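Long-range contacts in sugar kinase, pfkB family (Thermotoga maritima, PDB 2AJR), which probably acts as an ATP-dependent phosphofructokinase of the pfkB family and carries a bound magnesium ion: residues D24-I29 against K308-P313; I111-K116 against T265-G270. All blocks are in the same frame, centred on the assembly; numbering follows the deposited sequence.

Contact 1 of 2, residues D24-I29 against K308-P313; sequences DREIFI and KEKYMP. With MG (magnesium ion), chain C.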
loop_
_atom_site.group_PDB
_atom_site.type_symbol
_atom_site.label_atom_id
_atom_site.label_comp_id
_atom_site.label_asym_id
_atom_site.label_seq_id
_atom_site.Cartn_x
_atom_site.Cartn_y
_atom_site.Cartn_z
ATOM N N ASP A 24 2.584 5.227 7.314
ATOM C CA ASP A 24 1.934 6.050 6.318
ATOM C C ASP A 24 2.763 5.981 5.057
ATOM O O ASP A 24 3.945 6.332 5.067
ATOM C CB ASP A 24 1.839 7.503 6.790
ATOM C CG ASP A 24 0.695 7.736 7.741
ATOM O OD1 ASP A 24 -0.423 7.223 7.464
ATOM O OD2 ASP A 24 0.908 8.441 8.768
ATOM N N ARG A 25 2.160 5.494 3.978
ATOM C CA ARG A 25 2.762 5.595 2.668
ATOM C C ARG A 25 2.119 6.726 1.889
ATOM O O ARG A 25 0.993 6.594 1.401
ATOM C CB ARG A 25 2.618 4.297 1.889
ATOM C CG ARG A 25 3.254 4.413 0.475
ATOM C CD ARG A 25 3.933 3.136 0.031
ATOM N NE ARG A 25 5.210 2.907 0.710
ATOM C CZ ARG A 25 6.360 3.518 0.416
ATOM N NH1 ARG A 25 6.435 4.427 -0.552
ATOM N NH2 ARG A 25 7.448 3.210 1.101
ATOM N N GLU A 26 2.847 7.833 1.772
ATOM C CA GLU A 26 2.413 8.991 0.989
ATOM C C GLU A 26 2.948 8.890 -0.444
ATOM O O GLU A 26 4.109 8.567 -0.688
ATOM C CB GLU A 26 2.892 10.293 1.642
ATOM C CG GLU A 26 2.543 10.488 3.149
ATOM C CD GLU A 26 3.726 11.105 3.973
ATOM O OE1 GLU A 26 3.929 12.355 3.877
ATOM O OE2 GLU A 26 4.443 10.331 4.707
ATOM N N ILE A 27 2.080 9.163 -1.398
ATOM C CA ILE A 27 2.419 9.084 -2.803
ATOM C C ILE A 27 1.897 10.369 -3.414
ATOM O O ILE A 27 0.747 10.731 -3.182
ATOM C CB ILE A 27 1.727 7.879 -3.467
ATOM C CG1 ILE A 27 1.910 6.620 -2.615
ATOM C CG2 ILE A 27 2.261 7.653 -4.882
ATOM C CD1 ILE A 27 0.904 5.545 -2.914
ATOM N N PHE A 28 2.736 11.051 -4.183
ATOM C CA PHE A 28 2.412 12.358 -4.742
ATOM C C PHE A 28 2.303 12.228 -6.245
ATOM O O PHE A 28 3.280 11.990 -6.918
ATOM C CB PHE A 28 3.476 13.386 -4.322
ATOM C CG PHE A 28 3.598 13.509 -2.827
ATOM C CD1 PHE A 28 2.674 14.258 -2.102
ATOM C CD2 PHE A 28 4.581 12.813 -2.131
ATOM C CE1 PHE A 28 2.754 14.344 -0.699
ATOM C CE2 PHE A 28 4.660 12.881 -0.720
ATOM C CZ PHE A 28 3.745 13.644 -0.009
ATOM N N ILE A 29 1.080 12.332 -6.739
ATOM C CA ILE A 29 0.762 12.172 -8.143
ATOM C C ILE A 29 -0.102 13.353 -8.581
ATOM O O ILE A 29 -1.206 13.558 -8.089
ATOM C CB ILE A 29 -0.062 10.889 -8.377
ATOM C CG1 ILE A 29 0.718 9.646 -7.975
ATOM C CG2 ILE A 29 -0.457 10.768 -9.825
ATOM C CD1 ILE A 29 -0.183 8.439 -7.712
ATOM N N LYS A 308 3.270 19.630 1.418
ATOM C CA LYS A 308 2.452 18.517 0.936
ATOM C C LYS A 308 2.677 17.236 1.724
ATOM O O LYS A 308 1.761 16.435 1.864
ATOM C CB LYS A 308 2.640 18.277 -0.578
ATOM C CG LYS A 308 4.015 17.806 -1.046
ATOM C CD LYS A 308 4.051 17.620 -2.601
ATOM C CE LYS A 308 5.472 17.599 -3.183
ATOM N NZ LYS A 308 6.422 16.835 -2.337
ATOM N N GLU A 309 3.881 17.055 2.252
ATOM C CA GLU A 309 4.186 15.869 3.062
ATOM C C GLU A 309 3.713 16.095 4.470
ATOM O O GLU A 309 3.573 17.236 4.905
ATOM C CB GLU A 309 5.687 15.571 3.145
ATOM C CG GLU A 309 6.431 15.694 1.850
ATOM C CD GLU A 309 6.859 17.118 1.538
ATOM O OE1 GLU A 309 6.935 17.948 2.481
ATOM O OE2 GLU A 309 7.120 17.389 0.343
ATOM N N LYS A 310 3.482 14.991 5.169
ATOM C CA LYS A 310 3.354 14.991 6.607
ATOM C C LYS A 310 4.609 15.665 7.115
ATOM O O LYS A 310 5.717 15.175 6.869
ATOM C CB LYS A 310 3.260 13.559 7.154
ATOM C CG LYS A 310 2.923 13.482 8.648
ATOM C CD LYS A 310 2.360 12.107 9.070
ATOM C CE LYS A 310 3.394 10.997 8.954
ATOM N NZ LYS A 310 3.014 9.772 9.724
ATOM N N TYR A 311 4.418 16.820 7.750
ATOM C CA TYR A 311 5.484 17.619 8.293
ATOM C C TYR A 311 5.058 18.081 9.673
ATOM O O TYR A 311 4.038 18.724 9.839
ATOM C CB TYR A 311 5.768 18.808 7.377
ATOM C CG TYR A 311 6.623 19.914 7.977
ATOM C CD1 TYR A 311 7.976 19.716 8.276
ATOM C CD2 TYR A 311 6.087 21.174 8.201
ATOM C CE1 TYR A 311 8.756 20.750 8.818
ATOM C CE2 TYR A 311 6.844 22.206 8.727
ATOM C CZ TYR A 311 8.175 22.001 9.037
ATOM O OH TYR A 311 8.886 23.067 9.573
HETATM N N MSE A 312 5.835 17.707 10.667
HETATM C CA MSE A 312 5.669 18.220 12.001
HETATM C C MSE A 312 6.638 19.397 12.104
HETATM O O MSE A 312 7.830 19.239 11.864
HETATM C CB MSE A 312 6.007 17.140 13.021
HETATM C CG MSE A 312 5.179 15.876 12.885
HETATM SE SE MSE A 312 3.211 16.180 13.139
HETATM C CE MSE A 312 2.517 15.624 11.329
ATOM N N PRO A 313 6.126 20.587 12.435
ATOM C CA PRO A 313 6.935 21.797 12.361
ATOM C C PRO A 313 7.912 21.969 13.511
ATOM O O PRO A 313 7.712 21.391 14.575
ATOM C CB PRO A 313 5.882 22.901 12.414
ATOM C CG PRO A 313 4.788 22.320 13.247
ATOM C CD PRO A 313 4.752 20.871 12.883
HETATM MG MG MG C . 1.464 18.528 5.329
HETATM O O HOH W 1 6.169 12.744 5.238
#
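K310 meets D24 and E26, two acidic residues of strand 22-28. Its NZ forms a salt bridge of 2.7 Å with D24 OD2, using the anti lone pair of that oxygen, and a bend at chi3 (67°) turns CE toward the same atom. Its backbone N donates to E26 OE1 at 3.0 Å with an N-H...O angle of 159°, arriving on the syn side of the carboxylate but tilted out of its plane. E26 OE1 also accepts from a water whose O is 2.6 Å away; this water donates to K310 O too, so OE1 takes the K310 amide directly and is linked to K310 O through the water. An alanine at E26 would probably leave the K310 amide and the bridging water without this acceptor, and the 308-313 backbone less firmly fixed beside the strand. F28 supplies an aromatic surface. K308 NZ stands over one face of its ring, 4.4 Å from the centroid and 9° off the normal, a cation-pi geometry, while K308 CD packs against F28 CD1 at 3.7 Å. K308 NZ is held in turn by a salt bridge to E309 OE2 of 2.8 Å. Behind this first shell, E309 O binds the magnesium ion at 2.5 Å and R307 O is a further ligand, so the residue preceding the E26-held amide supplies a metal ligand. K310 NZ has additional acceptors in P50 O and N56 OD1, which would help to hold it at D24. Strand 22-28 lies between strands 46-51 and 105-112 of the four-stranded sheet, and the contact fastens this small sheet to the loop that joins helix 290-304 to helix 315-319, while I27 and I29 pack on the second subunit.

Contact 2 of 2, residues I111-K116 against T265-G270; sequences IDEKNK and TSHLLG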
loop_
_atom_site.group_PDB
_atom_site.type_symbol
_atom_site.label_atom_id
_atom_site.label_comp_id
_atom_site.label_asym_id
_atom_site.label_seq_id
_atom_site.Cartn_x
_atom_site.Cartn_y
_atom_site.Cartn_z
ATOM N N ILE A 111 -1.697 12.130 -2.764
ATOM C CA ILE A 111 -1.864 13.578 -2.653
ATOM C C ILE A 111 -1.627 14.181 -4.011
ATOM O O ILE A 111 -0.567 13.972 -4.596
ATOM C CB ILE A 111 -0.911 14.143 -1.611
ATOM C CG1 ILE A 111 -1.306 13.583 -0.226
ATOM C CG2 ILE A 111 -0.954 15.645 -1.607
ATOM C CD1 ILE A 111 -0.343 13.898 0.895
ATOM N N ASP A 112 -2.649 14.866 -4.533
ATOM C CA ASP A 112 -2.600 15.509 -5.861
ATOM C C ASP A 112 -2.581 17.025 -5.630
ATOM O O ASP A 112 -3.624 17.651 -5.418
ATOM C CB ASP A 112 -3.811 15.079 -6.712
ATOM C CG ASP A 112 -3.833 15.716 -8.105
ATOM O OD1 ASP A 112 -3.016 16.625 -8.405
ATOM O OD2 ASP A 112 -4.685 15.286 -8.923
ATOM N N GLU A 113 -1.388 17.602 -5.658
ATOM C CA GLU A 113 -1.198 19.000 -5.255
ATOM C C GLU A 113 -1.801 19.981 -6.260
ATOM O O GLU A 113 -2.206 21.076 -5.880
ATOM C CB GLU A 113 0.294 19.308 -5.070
ATOM C CG GLU A 113 0.588 20.063 -3.780
ATOM C CD GLU A 113 1.943 20.746 -3.783
ATOM O OE1 GLU A 113 2.803 20.401 -4.634
ATOM O OE2 GLU A 113 2.133 21.636 -2.920
ATOM N N LYS A 114 -1.847 19.586 -7.533
ATOM C CA LYS A 114 -2.446 20.398 -8.580
ATOM C C LYS A 114 -3.963 20.562 -8.391
ATOM O O LYS A 114 -4.482 21.690 -8.428
ATOM C CB LYS A 114 -2.153 19.790 -9.951
ATOM C CG LYS A 114 -2.811 20.535 -11.106
ATOM C CD LYS A 114 -2.448 19.923 -12.453
ATOM C CE LYS A 114 -3.454 20.317 -13.525
ATOM N NZ LYS A 114 -3.171 19.647 -14.824
ATOM N N ASN A 115 -4.670 19.449 -8.191
ATOM C CA ASN A 115 -6.133 19.475 -8.070
ATOM C C ASN A 115 -6.601 19.561 -6.620
ATOM O O ASN A 115 -7.793 19.447 -6.339
ATOM C CB ASN A 115 -6.738 18.234 -8.727
ATOM C CG ASN A 115 -6.562 18.219 -10.228
ATOM O OD1 ASN A 115 -7.375 18.774 -10.963
ATOM N ND2 ASN A 115 -5.509 17.561 -10.694
ATOM N N LYS A 116 -5.652 19.767 -5.705
ATOM C CA LYS A 116 -5.901 19.762 -4.255
ATOM C C LYS A 116 -6.781 18.587 -3.833
ATOM O O LYS A 116 -7.928 18.779 -3.437
ATOM C CB LYS A 116 -6.519 21.094 -3.783
ATOM C CG LYS A 116 -5.844 22.358 -4.324
ATOM C CD LYS A 116 -4.434 22.522 -3.795
ATOM C CE LYS A 116 -3.714 23.742 -4.393
ATOM N NZ LYS A 116 -2.234 23.642 -4.143
ATOM N N THR A 265 -6.146 22.039 1.461
ATOM C CA THR A 265 -6.759 20.854 2.046
ATOM C C THR A 265 -6.018 19.563 1.679
ATOM O O THR A 265 -6.191 18.538 2.338
ATOM C CB THR A 265 -8.244 20.747 1.670
ATOM O OG1 THR A 265 -8.378 20.724 0.245
ATOM C CG2 THR A 265 -9.015 21.933 2.244
ATOM N N SER A 266 -5.175 19.616 0.653
ATOM C CA SER A 266 -4.336 18.476 0.305
ATOM C C SER A 266 -3.080 18.358 1.187
ATOM O O SER A 266 -2.434 17.303 1.223
ATOM C CB SER A 266 -3.947 18.521 -1.189
ATOM O OG SER A 266 -3.002 19.543 -1.463
ATOM N N HIS A 267 -2.734 19.426 1.899
ATOM C CA HIS A 267 -1.539 19.436 2.745
ATOM C C HIS A 267 -1.865 19.091 4.203
ATOM O O HIS A 267 -1.039 19.305 5.083
ATOM C CB HIS A 267 -0.868 20.819 2.705
ATOM C CG HIS A 267 -0.267 21.183 1.383
ATOM N ND1 HIS A 267 0.485 22.328 1.207
ATOM C CD2 HIS A 267 -0.286 20.555 0.183
ATOM C CE1 HIS A 267 0.884 22.397 -0.051
ATOM N NE2 HIS A 267 0.440 21.328 -0.692
ATOM N N LEU A 268 -3.044 18.532 4.450
ATOM C CA LEU A 268 -3.575 18.387 5.802
ATOM C C LEU A 268 -3.143 17.148 6.564
ATOM O O LEU A 268 -3.445 17.035 7.767
ATOM C CB LEU A 268 -5.105 18.363 5.759
ATOM C CG LEU A 268 -5.869 19.674 5.824
ATOM C CD1 LEU A 268 -7.322 19.387 5.581
ATOM C CD2 LEU A 268 -5.667 20.351 7.175
ATOM N N LEU A 269 -2.502 16.184 5.915
ATOM C CA LEU A 269 -2.214 14.948 6.635
ATOM C C LEU A 269 -1.372 15.245 7.866
ATOM O O LEU A 269 -0.259 15.768 7.751
ATOM C CB LEU A 269 -1.493 13.938 5.766
ATOM C CG LEU A 269 -1.211 12.616 6.482
ATOM C CD1 LEU A 269 -2.519 11.858 6.772
ATOM C CD2 LEU A 269 -0.252 11.787 5.663
ATOM N N GLY A 270 -1.914 14.919 9.039
ATOM C CA GLY A 270 -1.169 15.005 10.305
ATOM C C GLY A 270 -1.175 16.354 11.009
ATOM O O GLY A 270 -0.534 16.507 12.059
#
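S266, I111 and K116 bury the most surface, and S266 lies between the other two. Its CB sits 3.8 Å from K116 CA, and its carbonyl oxygen is approached by I111 CG2 at 3.6 Å. S266 OG occupies the crowded position between backbone N and carbonyl carbon (chi1 72°), which leaves it near K116 CD at 4.0 Å; its hydrogen-bond partner is D264. The same aspartate pairs with K116 NZ, which also donates to E113 O at 3.1 Å, so the lysine is drawn back over its own turn. That turn is shaped by an Asx motif in which D112 OD1 accepts from N115 N. Polar contact across the segments comes from H267, whose NE2 donates to E113 OE2 at 2.8 Å with a bent N-H...O angle of 131°. The oxygen is close to the imidazole plane and is met on its anti side. H267 ND1 bonds to T305 O, and this second bond would help fix the rotation of the ring. H267 belongs to the magnesium site, so these two bonds hold the side chain of a metal-site residue. The contact thus sets the turn between strands 105-112 and 117-122 against the loop running from strand 254-259 to helix 271-286.

Contacts 1 and 2 have centres about 9 Å apart and share the small sheet, where strands 22-28 and 105-112 are neighbours: I27 O lies 2.8 Å from I111 N and I29 N 3.2 Å from I111 O, both probable hydrogen bonds. On the loop side, M312 CE packs against G270 O at 3.3 Å. K308 of contact 1 touches both E113 and H267 of contact 2. The magnesium ion joins them further, since H267 O stands 2.6 Å from the metal, which is also bound by E309 O of contact 1. Both contacts therefore tie the small sheet to loops around one metal site, consistent with the lid sheet of ribokinase-like enzymes.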